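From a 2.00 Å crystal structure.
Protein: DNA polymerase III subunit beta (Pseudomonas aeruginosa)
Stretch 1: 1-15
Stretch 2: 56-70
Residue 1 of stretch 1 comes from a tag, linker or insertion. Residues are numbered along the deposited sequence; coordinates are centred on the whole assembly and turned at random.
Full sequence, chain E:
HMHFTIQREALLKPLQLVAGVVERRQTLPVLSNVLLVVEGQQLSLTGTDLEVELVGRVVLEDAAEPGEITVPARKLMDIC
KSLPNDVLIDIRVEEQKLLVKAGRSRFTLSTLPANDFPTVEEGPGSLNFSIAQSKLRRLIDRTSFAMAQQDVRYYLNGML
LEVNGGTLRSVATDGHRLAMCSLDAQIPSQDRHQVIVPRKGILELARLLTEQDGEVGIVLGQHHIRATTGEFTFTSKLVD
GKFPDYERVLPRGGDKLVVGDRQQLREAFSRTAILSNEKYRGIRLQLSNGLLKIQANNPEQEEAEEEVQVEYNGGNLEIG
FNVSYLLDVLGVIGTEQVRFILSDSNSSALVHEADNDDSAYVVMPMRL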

ATOM      1  N   HIS E   1      -6.569  25.986  32.061  1.00 68.18           N
ATOM      2  CA  HIS E   1      -6.025  25.391  33.290  1.00 68.33           C
ATOM      3  C   HIS E   1      -6.039  23.858  33.329  1.00 66.01           C
ATOM      4  O   HIS E   1      -5.555  23.272  34.298  1.00 64.24           O
ATOM      5  CB  HIS E   1      -6.596  26.000  34.582  1.00 71.60           C
ATOM      6  CG  HIS E   1      -7.983  26.558  34.493  1.00 76.24           C
ATOM      7  ND1 HIS E   1      -9.049  25.799  34.025  1.00 78.13           N
ATOM      8  CD2 HIS E   1      -8.448  27.764  34.897  1.00 79.06           C
ATOM      9  CE1 HIS E   1     -10.108  26.588  34.108  1.00 78.23           C
ATOM     10  NE2 HIS E   1      -9.797  27.775  34.638  1.00 79.13           N
ATOM     11  N   MET E   2      -6.565  23.219  32.258  1.00 59.00           N
ATOM     12  CA  MET E   2      -6.624  21.769  32.065  1.00 56.86           C
ATOM     13  C   MET E   2      -5.198  21.179  32.169  1.00 56.26           C
ATOM     14  O   MET E   2      -4.253  21.737  31.607  1.00 54.37           O
ATOM     15  CB  MET E   2      -7.239  21.468  30.687  1.00 58.02           C
ATOM     16  CG  MET E   2      -7.600  20.018  30.469  1.00 61.43           C
ATOM     17  SD  MET E   2      -8.037  19.696  28.740  1.00 64.15           S
ATOM     18  CE  MET E   2      -6.466  19.177  28.123  1.00 60.45           C
ATOM     19  N   HIS E   3      -5.048  20.103  32.952  1.00 50.41           N
ATOM     20  CA  HIS E   3      -3.767  19.438  33.184  1.00 48.84           C
ATOM     21  C   HIS E   3      -3.973  18.009  33.636  1.00 52.23           C
ATOM     22  O   HIS E   3      -4.799  17.754  34.506  1.00 51.90           O
ATOM     23  CB  HIS E   3      -2.886  20.200  34.197  1.00 50.10           C
ATOM     24  CG  HIS E   3      -1.678  19.425  34.633  1.00 54.15           C
ATOM     25  ND1 HIS E   3      -1.616  18.826  35.878  1.00 57.11           N
ATOM     26  CD2 HIS E   3      -0.562  19.095  33.938  1.00 55.29           C
ATOM     27  CE1 HIS E   3      -0.453  18.197  35.919  1.00 56.67           C
ATOM     28  NE2 HIS E   3       0.216  18.335  34.779  1.00 56.08           N
ATOM     29  N   PHE E   4      -3.205  17.078  33.053  1.00 47.88           N
ATOM     30  CA  PHE E   4      -3.262  15.658  33.392  1.00 47.29           C
ATOM     31  C   PHE E   4      -1.976  14.936  32.986  1.00 50.92           C
ATOM     32  O   PHE E   4      -1.200  15.433  32.167  1.00 49.85           O
ATOM     33  CB  PHE E   4      -4.504  14.977  32.754  1.00 47.67           C
ATOM     34  CG  PHE E   4      -4.532  14.942  31.245  1.00 46.96           C
ATOM     35  CD1 PHE E   4      -5.034  16.019  30.514  1.00 48.29           C
ATOM     36  CD2 PHE E   4      -4.078  13.827  30.551  1.00 48.29           C
ATOM     37  CE1 PHE E   4      -5.070  15.981  29.115  1.00 47.78           C
ATOM     38  CE2 PHE E   4      -4.099  13.799  29.154  1.00 50.12           C
ATOM     39  CZ  PHE E   4      -4.593  14.879  28.442  1.00 46.81           C
ATOM     40  N   THR E   5      -1.758  13.770  33.590  1.00 48.79           N
ATOM     41  CA  THR E   5      -0.668  12.850  33.283  1.00 48.85           C
ATOM     42  C   THR E   5      -1.316  11.556  32.799  1.00 52.98           C
ATOM     43  O   THR E   5      -2.410  11.185  33.269  1.00 50.70           O
ATOM     44  CB  THR E   5       0.319  12.651  34.450  1.00 54.83           C
ATOM     45  OG1 THR E   5      -0.384  12.266  35.629  1.00 59.04           O
ATOM     46  CG2 THR E   5       1.163  13.879  34.720  1.00 49.27           C
ATOM     47  N   ILE E   6      -0.670  10.911  31.812  1.00 49.67           N
ATOM     48  CA  ILE E   6      -1.161   9.685  31.186  1.00 49.41           C
ATOM     49  C   ILE E   6       0.007   8.874  30.593  1.00 52.86           C
ATOM     50  O   ILE E   6       0.974   9.455  30.086  1.00 50.60           O
ATOM     51  CB  ILE E   6      -2.266  10.037  30.115  1.00 51.41           C
ATOM     52  CG1 ILE E   6      -3.025   8.786  29.600  1.00 51.98           C
ATOM     53  CG2 ILE E   6      -1.735  10.936  28.971  1.00 50.29           C
ATOM     54  CD1 ILE E   6      -4.416   9.052  29.007  1.00 55.55           C
ATOM     55  N   GLN E   7      -0.089   7.536  30.653  1.00 49.92           N
ATOM     56  CA  GLN E   7       0.899   6.643  30.054  1.00 49.41           C
ATOM     57  C   GLN E   7       0.694   6.695  28.554  1.00 49.69           C
ATOM     58  O   GLN E   7      -0.446   6.812  28.098  1.00 47.05           O
ATOM     59  CB  GLN E   7       0.716   5.195  30.549  1.00 52.03           C
ATOM     60  CG  GLN E   7       1.206   4.941  31.970  1.00 77.99           C
ATOM     61  CD  GLN E   7       2.711   4.859  32.071  1.00100.45           C
ATOM     62  OE1 GLN E   7       3.363   5.733  32.657  1.00 95.01           O
ATOM     63  NE2 GLN E   7       3.298   3.809  31.502  1.00 93.88           N
ATOM     64  N   ARG E   8       1.798   6.619  27.790  1.00 46.79           N
ATOM     65  CA  ARG E   8       1.802   6.661  26.322  1.00 45.45           C
ATOM     66  C   ARG E   8       0.718   5.788  25.686  1.00 50.11           C
ATOM     67  O   ARG E   8      -0.069   6.289  24.885  1.00 48.44           O
ATOM     68  CB  ARG E   8       3.201   6.300  25.770  1.00 42.28           C
ATOM     69  CG  ARG E   8       3.282   6.258  24.245  1.00 41.87           C
ATOM     70  CD  ARG E   8       4.557   5.600  23.777  1.00 47.44           C
ATOM     71  NE  ARG E   8       4.562   5.333  22.335  1.00 45.71           N
ATOM     72  CZ  ARG E   8       4.106   4.217  21.769  1.00 57.60           C
ATOM     73  NH1 ARG E   8       3.589   3.247  22.512  1.00 49.71           N
ATOM     74  NH2 ARG E   8       4.163   4.064  20.452  1.00 42.60           N
ATOM     75  N   GLU E   9       0.676   4.499  26.062  1.00 48.81           N
ATOM     76  CA  GLU E   9      -0.246   3.497  25.516  1.00 48.84           C
ATOM     77  C   GLU E   9      -1.702   3.761  25.865  1.00 54.04           C
ATOM     78  O   GLU E   9      -2.572   3.500  25.032  1.00 54.05           O
ATOM     79  CB  GLU E   9       0.183   2.070  25.909  1.00 51.28           C
ATOM     80  CG  GLU E   9       1.516   1.634  25.305  1.00 58.89           C
ATOM     81  CD  GLU E   9       2.765   2.290  25.876  1.00 74.69           C
ATOM     82  OE1 GLU E   9       2.696   2.820  27.012  1.00 61.05           O
ATOM     83  OE2 GLU E   9       3.805   2.297  25.176  1.00 66.44           O
ATOM     84  N   ALA E  10      -1.963   4.293  27.073  1.00 51.44           N
ATOM     85  CA  ALA E  10      -3.311   4.630  27.541  1.00 51.91           C
ATOM     86  C   ALA E  10      -3.907   5.775  26.714  1.00 54.49           C
ATOM     87  O   ALA E  10      -5.099   5.743  26.419  1.00 53.83           O
ATOM     88  CB  ALA E  10      -3.283   5.000  29.018  1.00 54.14           C
ATOM     89  N   LEU E  11      -3.068   6.758  26.312  1.00 50.04           N
ATOM     90  CA  LEU E  11      -3.490   7.883  25.482  1.00 47.92           C
ATOM     91  C   LEU E  11      -3.589   7.460  24.019  1.00 51.20           C
ATOM     92  O   LEU E  11      -4.550   7.832  23.339  1.00 50.52           O
ATOM     93  CB  LEU E  11      -2.520   9.077  25.647  1.00 47.80           C
ATOM     94  CG  LEU E  11      -2.778  10.332  24.776  1.00 50.90           C
ATOM     95  CD1 LEU E  11      -4.128  10.982  25.101  1.00 51.42           C
ATOM     96  CD2 LEU E  11      -1.648  11.331  24.906  1.00 50.27           C
ATOM     97  N   LEU E  12      -2.592   6.696  23.539  1.00 48.19           N
ATOM     98  CA  LEU E  12      -2.503   6.243  22.149  1.00 48.07           C
ATOM     99  C   LEU E  12      -3.713   5.466  21.642  1.00 52.67           C
ATOM    100  O   LEU E  12      -4.171   5.761  20.536  1.00 51.28           O
ATOM    101  CB  LEU E  12      -1.195   5.474  21.898  1.00 48.55           C
ATOM    102  CG  LEU E  12      -0.758   5.256  20.449  1.00 52.36           C
ATOM    103  CD1 LEU E  12      -0.558   6.581  19.708  1.00 51.74           C
ATOM    104  CD2 LEU E  12       0.506   4.419  20.396  1.00 54.03           C
ATOM    105  N   LYS E  13      -4.230   4.495  22.430  1.00 50.76           N
ATOM    106  CA  LYS E  13      -5.384   3.674  22.032  1.00 50.64           C
ATOM    107  C   LYS E  13      -6.617   4.511  21.612  1.00 53.79           C
ATOM    108  O   LYS E  13      -6.960   4.459  20.425  1.00 52.56           O
ATOM    109  CB  LYS E  13      -5.707   2.569  23.061  1.00 54.07           C
ATOM    110  N   PRO E  14      -7.229   5.360  22.489  1.00 50.97           N
ATOM    111  CA  PRO E  14      -8.368   6.181  22.035  1.00 50.57           C
ATOM    112  C   PRO E  14      -8.005   7.249  21.006  1.00 54.41           C
ATOM    113  O   PRO E  14      -8.818   7.542  20.130  1.00 53.74           O
ATOM    114  CB  PRO E  14      -8.879   6.816  23.333  1.00 53.27           C
ATOM    115  CG  PRO E  14      -7.718   6.824  24.237  1.00 57.51           C
ATOM    116  CD  PRO E  14      -6.971   5.579  23.929  1.00 53.12           C
ATOM    117  N   LEU E  15      -6.780   7.810  21.099  1.00 52.22           N
ATOM    118  CA  LEU E  15      -6.288   8.833  20.167  1.00 51.71           C
ATOM    119  C   LEU E  15      -6.226   8.293  18.739  1.00 54.16           C
ATOM    120  O   LEU E  15      -6.692   8.973  17.833  1.00 53.18           O
ATOM    121  CB  LEU E  15      -4.925   9.379  20.637  1.00 52.35           C
ATOM    122  CG  LEU E  15      -4.339  10.636  19.998  1.00 56.32           C
ATOM    123  CD1 LEU E  15      -5.385  11.754  19.819  1.00 56.22           C
ATOM    124  CD2 LEU E  15      -3.183  11.137  20.835  1.00 58.98           C
ATOM    125  N   GLY E  56     -13.589   8.491  22.628  1.00 50.38           N
ATOM    126  CA  GLY E  56     -12.755   7.566  23.389  1.00 50.54           C
ATOM    127  C   GLY E  56     -12.632   8.055  24.819  1.00 56.24           C
ATOM    128  O   GLY E  56     -12.582   9.264  25.057  1.00 56.14           O
ATOM    129  N   ARG E  57     -12.619   7.131  25.786  1.00 55.49           N
ATOM    130  CA  ARG E  57     -12.540   7.492  27.204  1.00 56.59           C
ATOM    131  C   ARG E  57     -11.408   6.777  27.927  1.00 61.12           C
ATOM    132  O   ARG E  57     -11.159   5.597  27.667  1.00 61.90           O
ATOM    133  CB  ARG E  57     -13.885   7.244  27.916  1.00 57.33           C
ATOM    134  CG  ARG E  57     -14.888   8.378  27.733  1.00 66.30           C
ATOM    135  CD  ARG E  57     -16.312   7.952  28.066  1.00 75.36           C
ATOM    136  NE  ARG E  57     -17.003   7.387  26.897  1.00 86.93           N
ATOM    137  CZ  ARG E  57     -17.134   6.083  26.634  1.00108.21           C
ATOM    138  NH1 ARG E  57     -16.656   5.176  27.476  1.00 98.68           N
ATOM    139  NH2 ARG E  57     -17.765   5.681  25.537  1.00 98.20           N
ATOM    140  N   VAL E  58     -10.710   7.511  28.825  1.00 56.74           N
ATOM    141  CA  VAL E  58      -9.600   7.009  29.647  1.00 56.51           C
ATOM    142  C   VAL E  58      -9.774   7.477  31.086  1.00 59.82           C
ATOM    143  O   VAL E  58     -10.071   8.656  31.325  1.00 59.35           O
ATOM    144  CB  VAL E  58      -8.171   7.408  29.156  1.00 59.97           C
ATOM    145  CG1 VAL E  58      -7.149   6.342  29.533  1.00 60.83           C
ATOM    146  CG2 VAL E  58      -8.118   7.699  27.662  1.00 58.07           C
ATOM    147  N   VAL E  59      -9.538   6.563  32.050  1.00 55.16           N
ATOM    148  CA  VAL E  59      -9.565   6.882  33.477  1.00 55.04           C
ATOM    149  C   VAL E  59      -8.163   7.410  33.813  1.00 58.65           C
ATOM    150  O   VAL E  59      -7.172   6.759  33.485  1.00 58.89           O
ATOM    151  CB  VAL E  59      -9.969   5.665  34.365  1.00 59.35           C
ATOM    152  CG1 VAL E  59      -9.930   6.023  35.848  1.00 60.09           C
ATOM    153  CG2 VAL E  59     -11.347   5.133  33.983  1.00 58.97           C
ATOM    154  N   LEU E  60      -8.085   8.599  34.425  1.00 54.91           N
ATOM    155  CA  LEU E  60      -6.817   9.227  34.810  1.00 54.22           C
ATOM    156  C   LEU E  60      -6.444   8.832  36.244  1.00 61.00           C
ATOM    157  O   LEU E  60      -7.260   8.983  37.155  1.00 61.08           O
ATOM    158  CB  LEU E  60      -6.888  10.759  34.641  1.00 52.86           C
ATOM    159  CG  LEU E  60      -7.209  11.263  33.226  1.00 54.67           C
ATOM    160  CD1 LEU E  60      -7.657  12.704  33.249  1.00 53.90           C
ATOM    161  CD2 LEU E  60      -6.016  11.071  32.274  1.00 54.99           C
ATOM    162  N   GLU E  61      -5.227   8.290  36.430  1.00 59.74           N
ATOM    163  CA  GLU E  61      -4.720   7.824  37.722  1.00 62.20           C
ATOM    164  C   GLU E  61      -4.305   8.964  38.669  1.00 67.26           C
ATOM    165  O   GLU E  61      -4.895   9.107  39.738  1.00 68.32           O
ATOM    166  CB  GLU E  61      -3.596   6.788  37.534  1.00 64.19           C
ATOM    167  N   ASP E  62      -3.304   9.769  38.285  1.00 63.90           N
ATOM    168  CA  ASP E  62      -2.824  10.881  39.114  1.00 64.35           C
ATOM    169  C   ASP E  62      -3.788  12.071  39.051  1.00 66.21           C
ATOM    170  O   ASP E  62      -4.609  12.143  38.128  1.00 64.64           O
ATOM    171  CB  ASP E  62      -1.401  11.294  38.692  1.00 65.82           C
ATOM    172  N   ALA E  63      -3.688  12.999  40.031  1.00 62.56           N
ATOM    173  CA  ALA E  63      -4.533  14.199  40.123  1.00 61.47           C
ATOM    174  C   ALA E  63      -4.548  14.999  38.818  1.00 61.31           C
ATOM    175  O   ALA E  63      -3.492  15.301  38.260  1.00 61.11           O
ATOM    176  CB  ALA E  63      -4.089  15.081  41.282  1.00 63.40           C
ATOM    177  N   ALA E  64      -5.757  15.281  38.313  1.00 54.97           N
ATOM    178  CA  ALA E  64      -5.982  16.011  37.073  1.00 52.04           C
ATOM    179  C   ALA E  64      -6.824  17.253  37.305  1.00 55.92           C
ATOM    180  O   ALA E  64      -7.758  17.233  38.110  1.00 57.23           O
ATOM    181  CB  ALA E  64      -6.667  15.108  36.057  1.00 51.44           C
ATOM    182  N   GLU E  65      -6.507  18.331  36.578  1.00 50.96           N
ATOM    183  CA  GLU E  65      -7.253  19.582  36.657  1.00 50.40           C
ATOM    184  C   GLU E  65      -8.209  19.670  35.468  1.00 51.19           C
ATOM    185  O   GLU E  65      -7.806  19.360  34.337  1.00 48.33           O
ATOM    186  CB  GLU E  65      -6.335  20.810  36.779  1.00 51.75           C
ATOM    187  CG  GLU E  65      -5.599  20.876  38.106  1.00 65.65           C
ATOM    188  CD  GLU E  65      -4.349  20.017  38.170  1.00 92.61           C
ATOM    189  OE1 GLU E  65      -3.349  20.387  37.514  1.00 80.90           O
ATOM    190  OE2 GLU E  65      -4.375  18.964  38.848  1.00 92.17           O
ATOM    191  N   PRO E  66      -9.501  20.002  35.723  1.00 47.20           N
ATOM    192  CA  PRO E  66     -10.488  20.005  34.633  1.00 45.49           C
ATOM    193  C   PRO E  66     -10.319  21.086  33.580  1.00 48.27           C
ATOM    194  O   PRO E  66      -9.654  22.107  33.798  1.00 47.37           O
ATOM    195  CB  PRO E  66     -11.824  20.118  35.372  1.00 47.66           C
ATOM    196  CG  PRO E  66     -11.492  20.849  36.610  1.00 53.56           C
ATOM    197  CD  PRO E  66     -10.133  20.358  37.011  1.00 49.76           C
ATOM    198  N   GLY E  67     -10.962  20.844  32.448  1.00 45.60           N
ATOM    199  CA  GLY E  67     -10.949  21.746  31.312  1.00 45.17           C
ATOM    200  C   GLY E  67     -11.220  21.066  29.990  1.00 48.69           C
ATOM    201  O   GLY E  67     -11.370  19.839  29.908  1.00 47.61           O
ATOM    202  N   GLU E  68     -11.299  21.889  28.949  1.00 45.53           N
ATOM    203  CA  GLU E  68     -11.531  21.426  27.593  1.00 45.26           C
ATOM    204  C   GLU E  68     -10.766  22.265  26.585  1.00 48.48           C
ATOM    205  O   GLU E  68     -10.601  23.476  26.766  1.00 48.32           O
ATOM    206  CB  GLU E  68     -13.030  21.320  27.272  1.00 47.00           C
ATOM    207  CG  GLU E  68     -13.823  22.595  27.497  1.00 57.65           C
ATOM    208  CD  GLU E  68     -15.274  22.547  27.064  1.00 74.19           C
ATOM    209  OE1 GLU E  68     -15.880  21.450  27.126  1.00 68.30           O
ATOM    210  OE2 GLU E  68     -15.813  23.613  26.681  1.00 62.74           O
ATOM    211  N   ILE E  69     -10.275  21.603  25.538  1.00 44.41           N
ATOM    212  CA  ILE E  69      -9.485  22.212  24.471  1.00 43.43           C
ATOM    213  C   ILE E  69      -9.512  21.310  23.235  1.00 45.82           C
ATOM    214  O   ILE E  69      -9.846  20.129  23.332  1.00 45.45           O
ATOM    215  CB  ILE E  69      -8.022  22.483  24.982  1.00 46.66           C
ATOM    216  CG1 ILE E  69      -7.342  23.650  24.239  1.00 46.88           C
ATOM    217  CG2 ILE E  69      -7.155  21.230  25.028  1.00 46.04           C
ATOM    218  N   THR E  70      -9.168  21.872  22.077  1.00 42.10           N
ATOM    219  CA  THR E  70      -9.029  21.098  20.843  1.00 40.86           C
ATOM    220  C   THR E  70      -7.604  21.285  20.364  1.00 43.53           C
ATOM    221  O   THR E  70      -7.061  22.375  20.501  1.00 43.92           O
ATOM    222  CB  THR E  70     -10.109  21.401  19.772  1.00 43.34           C
ATOM    223  OG1 THR E  70      -9.757  22.556  19.022  1.00 40.17           O
ATOM    224  CG2 THR E  70     -11.529  21.512  20.337  1.00 41.94           C
TER
HETATM  225  O   HOH W   1      -2.122   9.227  35.492  1.00 50.72           O
HETATM  226  O   HOH W   2      -3.849  12.650  35.558  1.00 52.06           O

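How does the strand 56-59 meet the helix that begins at Arg8? The two run nearly antiparallel, with an angle of 163° between their directions and a closest axial approach of 7.9 Å. At Gly56 the backbone comes right up to a proline: Pro14 CB lies 3.9 Å from Gly56 CA, and an ideal CB on the glycine would sit only 2.6 Å from Pro14 CB, a clash. Arg57 and Val59 point away, in the usual alternation of a strand, while Val58 points toward the helix and packs against it. Val58 CG2 packs 3.6 Å from Pro14 CG, and Val58 CG1 lies 4.1 Å from Ala10 CB and 3.9 Å from Ile6 CD1, so one branched side chain touches both the helix and the strand before it.

What carries the apolar packing onward past the end of that strand? Leu60 starts sideways, but its end comes nearer to stretch 1. Leu60 CD2 rests 3.8 Å from Phe4 CD2 and 4.2 Å from Ile6 CD1, reaching two residues that are both buried.

What links Thr5 and Asp62, which do not pair directly? Thr5 CA and Asp62 CA are 6.5 Å apart, and two waters occupy the gap between the backbones. Water 1 donates to Thr5 O at 3.0 Å and accepts from Asp62 N at 3.1 Å; water 2 accepts from Thr5 N at 3.1 Å and donates to Asp62 O at 2.7 Å. Together they bridge the backbone N and O of both residues, much as a pair of direct strand bonds would. The Asp62 side chain is modelled only to CB, which lies 3.4 Å from Thr5 OG1.

Where do the backbones bond directly? After Ala64, whose CB packs 4.0 Å from Phe4 CB, Glu65 forms a single antiparallel bridge with His3. Glu65 N donates to His3 O at 2.7 Å, and His3 N donates to Glu65 O at 3.2 Å. The side chains reinforce the pairing: His3 ND1 donates to Glu65 OE1 at 2.8 Å, with the carboxylate oxygen at the ring edge, near its plane.

How does the contact close beyond this bridge? Met2 CA makes CA-H...O contacts of 3.5 Å each with Glu65 O and Pro66 O. At Gly67 an ideal CB would fall 2.6 Å from Met2 CB, and the backbone angles themselves call for glycine. Met2 SD passes 3.5 Å from Gly67 O, and Met2 CE ends 3.8 Å from Ile69 CG2, joining two buried residues.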